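Local coordinates for methylaspartate ammonia-lyase (Citrobacter amalonaticus, PDB 1KKO), which catalyses the reversible, magnesium-dependent anti elimination of ammonia from L-threo-3-methylaspartate to give mesaconate, as a homodimeric member of the enolase superfamily, at residues A[141-146]-A[151-156]. Numbering follows the deposited sequence.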
# COMPACT_ATOMS: atom_id res chain seq x y z
N ALA A 141 -6.83 -14.89 -15.45
CA ALA A 141 -6.56 -15.53 -16.75
C ALA A 141 -7.82 -15.64 -17.61
O ALA A 141 -7.81 -15.29 -18.78
CB ALA A 141 -5.94 -16.88 -16.56
N THR A 142 -8.92 -16.08 -17.01
CA THR A 142 -10.17 -16.19 -17.74
C THR A 142 -10.60 -14.82 -18.24
O THR A 142 -11.05 -14.67 -19.38
CB THR A 142 -11.22 -16.83 -16.83
OG1 THR A 142 -10.81 -18.16 -16.52
CG2 THR A 142 -12.58 -16.96 -17.54
N ALA A 143 -10.43 -13.81 -17.40
CA ALA A 143 -10.73 -12.44 -17.79
C ALA A 143 -9.89 -11.99 -19.00
O ALA A 143 -10.43 -11.56 -20.02
CB ALA A 143 -10.51 -11.51 -16.62
N LEU A 144 -8.58 -12.12 -18.88
CA LEU A 144 -7.66 -11.65 -19.92
C LEU A 144 -7.75 -12.46 -21.21
O LEU A 144 -7.38 -11.98 -22.28
CB LEU A 144 -6.22 -11.67 -19.39
CG LEU A 144 -5.92 -10.57 -18.37
CD1 LEU A 144 -4.65 -10.91 -17.58
CD2 LEU A 144 -5.80 -9.20 -19.04
N ALA A 145 -8.24 -13.69 -21.11
CA ALA A 145 -8.42 -14.56 -22.26
C ALA A 145 -9.64 -14.18 -23.08
O ALA A 145 -9.73 -14.53 -24.25
CB ALA A 145 -8.58 -15.98 -21.79
N SER A 146 -10.57 -13.46 -22.47
CA SER A 146 -11.88 -13.21 -23.07
C SER A 146 -12.34 -11.77 -23.15
O SER A 146 -13.51 -11.51 -23.45
CB SER A 146 -12.91 -14.00 -22.28
OG SER A 146 -12.95 -13.57 -20.93
N THR A 151 -14.56 -9.05 -12.56
CA THR A 151 -15.92 -8.96 -12.03
C THR A 151 -16.92 -9.61 -12.98
O THR A 151 -17.86 -10.28 -12.54
CB THR A 151 -16.34 -7.50 -11.81
OG1 THR A 151 -16.28 -6.75 -13.02
CG2 THR A 151 -15.42 -6.79 -10.95
N GLU A 152 -16.74 -9.37 -14.27
CA GLU A 152 -17.66 -9.89 -15.28
C GLU A 152 -17.59 -11.39 -15.37
O GLU A 152 -18.61 -12.06 -15.60
CB GLU A 152 -17.36 -9.26 -16.64
CG GLU A 152 -17.70 -7.78 -16.70
CD GLU A 152 -17.36 -7.16 -18.03
OE1 GLU A 152 -16.23 -7.36 -18.50
OE2 GLU A 152 -18.24 -6.50 -18.62
N VAL A 153 -16.41 -11.96 -15.21
CA VAL A 153 -16.29 -13.40 -15.25
C VAL A 153 -17.10 -14.00 -14.12
O VAL A 153 -17.80 -15.00 -14.32
CB VAL A 153 -14.82 -13.85 -15.13
CG1 VAL A 153 -14.72 -15.36 -15.01
CG2 VAL A 153 -14.00 -13.37 -16.32
N VAL A 154 -17.02 -13.40 -12.94
CA VAL A 154 -17.77 -13.90 -11.79
C VAL A 154 -19.26 -13.77 -12.07
O VAL A 154 -20.02 -14.72 -11.88
CB VAL A 154 -17.39 -13.17 -10.49
CG1 VAL A 154 -18.25 -13.66 -9.33
CG2 VAL A 154 -15.93 -13.37 -10.17
N CYS A 155 -19.69 -12.62 -12.54
CA CYS A 155 -21.12 -12.46 -12.82
C CYS A 155 -21.61 -13.45 -13.87
O CYS A 155 -22.73 -13.95 -13.79
CB CYS A 155 -21.43 -11.05 -13.27
SG CYS A 155 -21.24 -9.84 -11.96
N ASP A 156 -20.79 -13.71 -14.89
CA ASP A 156 -21.18 -14.67 -15.92
C ASP A 156 -21.28 -16.09 -15.38
O ASP A 156 -22.27 -16.78 -15.63
CB ASP A 156 -20.19 -14.64 -17.08
CG ASP A 156 -20.33 -13.41 -17.95
OD1 ASP A 156 -21.35 -12.70 -17.88
OD2 ASP A 156 -19.44 -13.10 -18.77
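The hydroxyl of T142 lies among backbone oxygens: OG1 hydrogen-bonds chiefly to V106 O, its strongest partner, with L138 O also within bonding range. This fixes the rotation of the side chain. OG1 sits beside the residue's own N (chi1 -64°), which swings the methyl CG2 round to face the next helix. There it meets V153, the two branched side chains slanting across one another, with T142 CG2 3.7 Å from V153 CG1 and 4.0 Å from V153 CG2.

V153 does all the touching for 151-156. Its CG1, anti to the backbone N at chi1 173°, makes the closest approach to T142. CG2, a little farther from that methyl, settles mainly on the backbone of A143, with V153 CG2 3.7 Å from A143 CA and 4.0 Å from A143 CB. With only a methyl at position 143, the main chain itself becomes part of the contact surface, and the CA atoms of A143 and V153 approach to 6.2 Å.

These are consecutive helices, 128-146 and 150-157, joined by a short connection; both segments belong to the N-terminal family region, which is related to the enolase N-terminal domain. Helix 150-157 also faces the TIM barrel: T151 touches helices 365-378 and 392-410, while V154 and C155 lie on A377, C155 being further tied to C162 by a disulfide.

Near the turn, S146 OG turns back to T142 O, four residues earlier, donating to it at 2.7 Å; the angle at the carbonyl oxygen is 147° and the donor lies somewhat off the carbonyl plane. R148, in the connection, hydrogen-bonds S146 OG through NE and forms a salt bridge to D156 OD2 through NH1, so one guanidinium group engages a residue of each segment.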